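Local coordinates for uncharacterized protein (Vibrio parahaemolyticus, PDB 1ZBP), which is of unknown function but belongs to the ImpE family, whose members are associated with bacterial type VI secretion gene clusters, at residues W243-G246 and E247-L250; A249-I252 and S253-Q256. All coordinates share one frame; numbering follows the deposited sequence.

Contact 1 of 2, residues W243-G246 and E247-L250; sequences WLVG and EMAL
V245 and M248 face each other at the closing end of a tight beta hairpin, in which strands 242-245 and 248-251 are joined by a type II' turn with G246, which has the positive phi of the first corner, and E247. The hairpin forms one border of the large antiparallel sheet: 248-251 is an outermost strand, while 242-245 is also paired with strand 140-147. The apolar side-chain contacts across the hairpin lie on the face of V245, M248 and L250; M248 is itself exposed, and the buried part is at V245 and W243. CG1 of V245 is anti to the carbonyl carbon (chi1 -74°), which leaves CG2 between N and C and turned to the partner strand, 3.5 Å from CG of M248 and 4.0 Å from CB of L250. M248, a selenomethionine, bends at chi3 (-101°), and this brings CE back to 3.5 Å from the same V245 CG2, so CG and CE of M248 both lie against the same side of this methyl. F142 of strand 140-147 touches both V245 and M248. At the open end of the hairpin the backbones of W243 and L250 bond in both directions, the straighter bond running from W243 N to L250 O at 2.6 Å (172°). The indole of W243 leads away from this pairing toward V145, I252 and L255, and its NE1 makes a weak hydrogen bond to D147. The turn is looser: M248 N reaches V245 O through only a weak bond of 3.3 Å, and E247 directs its chain outward into an exposed position. On the reverse face L244 sits opposite the small, exposed A249 in a non-hydrogen-bonded pair. M248 O accepts the bond from V245 N at 3.0 Å, and the methyl CD1 of L244 lies 3.2 Å from the same oxygen.

Contact 2 of 2, residues A249-I252 and S253-Q256; sequences ALPI and SDLQ
P251 and D254 meet across a short 3-10 turn that takes the chain off the edge strand 248-251 and sends it back toward strand 257-260. Two successive i to i+3 backbone bonds define the turn: D254 N to P251 O at 2.8 Å and L255 N to I252 O at 2.9 Å. In each the donor stands above the plane of the carbonyl it binds, by 48° in the first and 58° in the second. The side chains divide into an outer and an inner group. Outside, D254 crosses the pyrrolidine ring of P251 obliquely, its OD2 only 3.0 Å from CG of the proline; this is a close polar-to-carbon approach at the exposed side of the turn. CB of D254 rests 3.7 Å from CD1 of L250, these two side chains also crossing at a slant, so the aspartate touches both strand residues that precede the turn. Inside, L255 points back toward the strand and is met by two aliphatic chains. L250 lies at about a right angle to it, with CD2 4.1 Å from L255 CB. I252 approaches at a slant: its CG1 is anti to the backbone N (chi1 -162°), which carries CD1 to 3.7 Å from CD2 of L255. I178 of strand 173-178 also packs on both I252 and L255, so the buried side of the turn is joined to a more distant strand of the same sheet, while L240 and M208 also touch I252. Close to the second bond, L255 CB lies 3.3 Å from I252 O, the oxygen that its own N-H binds.

Contacts 1 and 2 are consecutive on the chain, with centres about 9 Å apart, and they share A249 and L250 on strand 248-251. L250 belongs to both, through its backbone and CB in contact 1 and its branched end in contact 2. The indole of W243 makes a second junction, since its CZ3 lies 3.5 Å from L255 CD2 and its CE2 lies 3.6 Å from I252 CD1. W243, L250, I252 and L255 thus join the hairpin to the turn through apolar contacts. With the function unknown, no site can be tied to either contact; contact 1 pairs the sheet's border strands, and contact 2 forms the turn that follows them.

Contact 1 of 2, residues W243-G246 and E247-L250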
ATOM      1  N   TRP A 243      -5.628  -5.468 -10.275  1.00 24.91           N
ATOM      2  CA  TRP A 243      -6.826  -4.651 -10.453  1.00 26.30           C
ATOM      3  C   TRP A 243      -7.673  -5.152 -11.612  1.00 26.56           C
ATOM      4  O   TRP A 243      -7.166  -5.718 -12.578  1.00 24.61           O
ATOM      5  CB  TRP A 243      -6.458  -3.174 -10.742  1.00 27.14           C
ATOM      6  CG  TRP A 243      -6.025  -2.352  -9.548  1.00 30.98           C
ATOM      7  CD1 TRP A 243      -5.814  -2.801  -8.283  1.00 31.27           C
ATOM      8  CD2 TRP A 243      -5.736  -0.940  -9.527  1.00 33.41           C
ATOM      9  NE1 TRP A 243      -5.414  -1.765  -7.470  1.00 34.55           N
ATOM     10  CE2 TRP A 243      -5.359  -0.611  -8.208  1.00 34.04           C
ATOM     11  CE3 TRP A 243      -5.760   0.080 -10.498  1.00 35.30           C
ATOM     12  CZ2 TRP A 243      -5.008   0.682  -7.826  1.00 35.07           C
ATOM     13  CZ3 TRP A 243      -5.407   1.378 -10.117  1.00 34.05           C
ATOM     14  CH2 TRP A 243      -5.037   1.664  -8.790  1.00 35.33           C
ATOM     15  N   LEU A 244      -8.971  -4.924 -11.504  1.00 26.14           N
ATOM     16  CA  LEU A 244      -9.902  -5.302 -12.550  1.00 30.39           C
ATOM     17  C   LEU A 244     -10.080  -4.049 -13.412  1.00 31.43           C
ATOM     18  O   LEU A 244     -10.669  -3.071 -12.962  1.00 30.02           O
ATOM     19  CB  LEU A 244     -11.236  -5.701 -11.923  1.00 31.78           C
ATOM     20  CG  LEU A 244     -12.310  -6.249 -12.861  1.00 36.85           C
ATOM     21  CD1 LEU A 244     -11.806  -7.538 -13.536  1.00 36.51           C
ATOM     22  CD2 LEU A 244     -13.579  -6.528 -12.058  1.00 36.32           C
ATOM     23  N   VAL A 245      -9.551  -4.063 -14.632  1.00 33.02           N
ATOM     24  CA  VAL A 245      -9.684  -2.912 -15.528  1.00 35.65           C
ATOM     25  C   VAL A 245     -10.535  -3.352 -16.699  1.00 37.81           C
ATOM     26  O   VAL A 245     -10.090  -4.121 -17.554  1.00 38.77           O
ATOM     27  CB  VAL A 245      -8.318  -2.412 -16.078  1.00 35.02           C
ATOM     28  CG1 VAL A 245      -7.543  -1.691 -15.003  1.00 38.01           C
ATOM     29  CG2 VAL A 245      -7.507  -3.577 -16.587  1.00 37.59           C
ATOM     30  N   GLY A 246     -11.768  -2.867 -16.739  1.00 38.08           N
ATOM     31  CA  GLY A 246     -12.643  -3.275 -17.812  1.00 39.95           C
ATOM     32  C   GLY A 246     -13.085  -4.710 -17.597  1.00 40.86           C
ATOM     33  O   GLY A 246     -13.884  -4.977 -16.708  1.00 42.73           O
ATOM     34  N   GLU A 247     -12.539  -5.632 -18.387  1.00 43.08           N
ATOM     35  CA  GLU A 247     -12.901  -7.050 -18.328  1.00 44.55           C
ATOM     36  C   GLU A 247     -11.734  -7.965 -17.994  1.00 45.10           C
ATOM     37  O   GLU A 247     -11.911  -9.173 -17.879  1.00 45.09           O
ATOM     38  CB  GLU A 247     -13.493  -7.484 -19.678  1.00 45.65           C
ATOM     39  CG  GLU A 247     -14.857  -6.886 -20.005  1.00 49.25           C
ATOM     40  CD  GLU A 247     -15.989  -7.636 -19.333  1.00 53.81           C
ATOM     41  OE1 GLU A 247     -16.265  -8.791 -19.743  1.00 55.83           O
ATOM     42  OE2 GLU A 247     -16.599  -7.079 -18.390  1.00 54.72           O
HETATM   43  N   MSE A 248     -10.548  -7.386 -17.846  1.00 47.34           N
HETATM   44  CA  MSE A 248      -9.338  -8.145 -17.549  1.00 50.00           C
HETATM   45  C   MSE A 248      -8.781  -7.866 -16.145  1.00 47.32           C
HETATM   46  O   MSE A 248      -9.243  -6.966 -15.444  1.00 46.18           O
HETATM   47  CB  MSE A 248      -8.258  -7.811 -18.591  1.00 58.61           C
HETATM   48  CG  MSE A 248      -7.955  -6.300 -18.717  1.00 70.08           C
HETATM   49 SE   MSE A 248      -6.397  -5.775 -19.813  1.00 86.67          SE
HETATM   50  CE  MSE A 248      -5.108  -5.420 -18.406  1.00 79.09           C
ATOM     51  N   ALA A 249      -7.790  -8.660 -15.743  1.00 44.82           N
ATOM     52  CA  ALA A 249      -7.120  -8.499 -14.451  1.00 41.88           C
ATOM     53  C   ALA A 249      -5.731  -7.945 -14.781  1.00 39.23           C
ATOM     54  O   ALA A 249      -5.083  -8.402 -15.718  1.00 37.13           O
ATOM     55  CB  ALA A 249      -7.004  -9.849 -13.734  1.00 40.77           C
ATOM     56  N   LEU A 250      -5.281  -6.951 -14.025  1.00 37.56           N
ATOM     57  CA  LEU A 250      -3.976  -6.343 -14.278  1.00 37.47           C
ATOM     58  C   LEU A 250      -3.200  -6.158 -12.990  1.00 35.53           C
ATOM     59  O   LEU A 250      -3.704  -5.579 -12.036  1.00 35.15           O
ATOM     60  CB  LEU A 250      -4.138  -4.971 -14.950  1.00 37.04           C
ATOM     61  CG  LEU A 250      -2.854  -4.155 -15.182  1.00 40.26           C
ATOM     62  CD1 LEU A 250      -2.123  -4.721 -16.403  1.00 38.44           C
ATOM     63  CD2 LEU A 250      -3.175  -2.671 -15.402  1.00 38.24           C
TER

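Contact 2 of 2, residues A249-I252 and S253-Q256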
ATOM      1  N   ALA A 249      -7.790  -8.660 -15.743  1.00 44.82           N
ATOM      2  CA  ALA A 249      -7.120  -8.499 -14.451  1.00 41.88           C
ATOM      3  C   ALA A 249      -5.731  -7.945 -14.781  1.00 39.23           C
ATOM      4  O   ALA A 249      -5.083  -8.402 -15.718  1.00 37.13           O
ATOM      5  CB  ALA A 249      -7.004  -9.849 -13.734  1.00 40.77           C
ATOM      6  N   LEU A 250      -5.281  -6.951 -14.025  1.00 37.56           N
ATOM      7  CA  LEU A 250      -3.976  -6.343 -14.278  1.00 37.47           C
ATOM      8  C   LEU A 250      -3.200  -6.158 -12.990  1.00 35.53           C
ATOM      9  O   LEU A 250      -3.704  -5.579 -12.036  1.00 35.15           O
ATOM     10  CB  LEU A 250      -4.138  -4.971 -14.950  1.00 37.04           C
ATOM     11  CG  LEU A 250      -2.854  -4.155 -15.182  1.00 40.26           C
ATOM     12  CD1 LEU A 250      -2.123  -4.721 -16.403  1.00 38.44           C
ATOM     13  CD2 LEU A 250      -3.175  -2.671 -15.402  1.00 38.24           C
ATOM     14  N   PRO A 251      -1.970  -6.685 -12.930  1.00 33.52           N
ATOM     15  CA  PRO A 251      -1.183  -6.514 -11.703  1.00 32.27           C
ATOM     16  C   PRO A 251      -0.771  -5.046 -11.596  1.00 32.29           C
ATOM     17  O   PRO A 251      -0.455  -4.407 -12.600  1.00 31.99           O
ATOM     18  CB  PRO A 251       0.000  -7.463 -11.903  1.00 31.15           C
ATOM     19  CG  PRO A 251       0.090  -7.628 -13.384  1.00 32.90           C
ATOM     20  CD  PRO A 251      -1.347  -7.661 -13.836  1.00 32.21           C
ATOM     21  N   ILE A 252      -0.787  -4.503 -10.386  1.00 32.86           N
ATOM     22  CA  ILE A 252      -0.461  -3.098 -10.204  1.00 32.48           C
ATOM     23  C   ILE A 252       0.914  -2.761 -10.782  1.00 34.45           C
ATOM     24  O   ILE A 252       1.113  -1.660 -11.295  1.00 31.10           O
ATOM     25  CB  ILE A 252      -0.561  -2.696  -8.708  1.00 32.79           C
ATOM     26  CG1 ILE A 252      -0.665  -1.180  -8.596  1.00 31.93           C
ATOM     27  CG2 ILE A 252       0.628  -3.223  -7.906  1.00 32.73           C
ATOM     28  CD1 ILE A 252      -1.897  -0.632  -9.239  1.00 35.15           C
ATOM     29  N   SER A 253       1.841  -3.719 -10.743  1.00 35.31           N
ATOM     30  CA  SER A 253       3.178  -3.479 -11.269  1.00 37.17           C
ATOM     31  C   SER A 253       3.188  -3.210 -12.778  1.00 37.24           C
ATOM     32  O   SER A 253       4.172  -2.698 -13.309  1.00 36.98           O
ATOM     33  CB  SER A 253       4.103  -4.661 -10.946  1.00 38.54           C
ATOM     34  OG  SER A 253       3.760  -5.816 -11.692  1.00 44.85           O
ATOM     35  N   ASP A 254       2.111  -3.548 -13.475  1.00 38.58           N
ATOM     36  CA  ASP A 254       2.075  -3.297 -14.914  1.00 39.56           C
ATOM     37  C   ASP A 254       1.290  -2.050 -15.228  1.00 39.20           C
ATOM     38  O   ASP A 254       0.962  -1.795 -16.382  1.00 42.09           O
ATOM     39  CB  ASP A 254       1.453  -4.454 -15.682  1.00 40.49           C
ATOM     40  CG  ASP A 254       2.266  -5.715 -15.588  1.00 44.02           C
ATOM     41  OD1 ASP A 254       3.487  -5.625 -15.329  1.00 45.66           O
ATOM     42  OD2 ASP A 254       1.679  -6.801 -15.779  1.00 46.93           O
ATOM     43  N   LEU A 255       0.968  -1.283 -14.198  1.00 38.26           N
ATOM     44  CA  LEU A 255       0.233  -0.042 -14.390  1.00 36.62           C
ATOM     45  C   LEU A 255       1.205   1.130 -14.239  1.00 34.88           C
ATOM     46  O   LEU A 255       1.835   1.280 -13.192  1.00 32.94           O
ATOM     47  CB  LEU A 255      -0.885   0.073 -13.348  1.00 36.31           C
ATOM     48  CG  LEU A 255      -1.726   1.349 -13.420  1.00 38.34           C
ATOM     49  CD1 LEU A 255      -2.533   1.359 -14.718  1.00 39.40           C
ATOM     50  CD2 LEU A 255      -2.651   1.436 -12.217  1.00 39.90           C
ATOM     51  N   GLN A 256       1.324   1.947 -15.286  1.00 32.89           N
ATOM     52  CA  GLN A 256       2.206   3.114 -15.254  1.00 33.53           C
ATOM     53  C   GLN A 256       1.429   4.407 -15.005  1.00 32.34           C
ATOM     54  O   GLN A 256       1.835   5.216 -14.176  1.00 32.61           O
ATOM     55  CB  GLN A 256       3.000   3.273 -16.562  1.00 35.26           C
ATOM     56  CG  GLN A 256       4.213   2.371 -16.719  1.00 38.48           C
ATOM     57  CD  GLN A 256       3.836   0.941 -17.057  1.00 42.45           C
ATOM     58  OE1 GLN A 256       3.078   0.693 -18.001  1.00 42.88           O
ATOM     59  NE2 GLN A 256       4.368  -0.012 -16.287  1.00 42.27           N
TER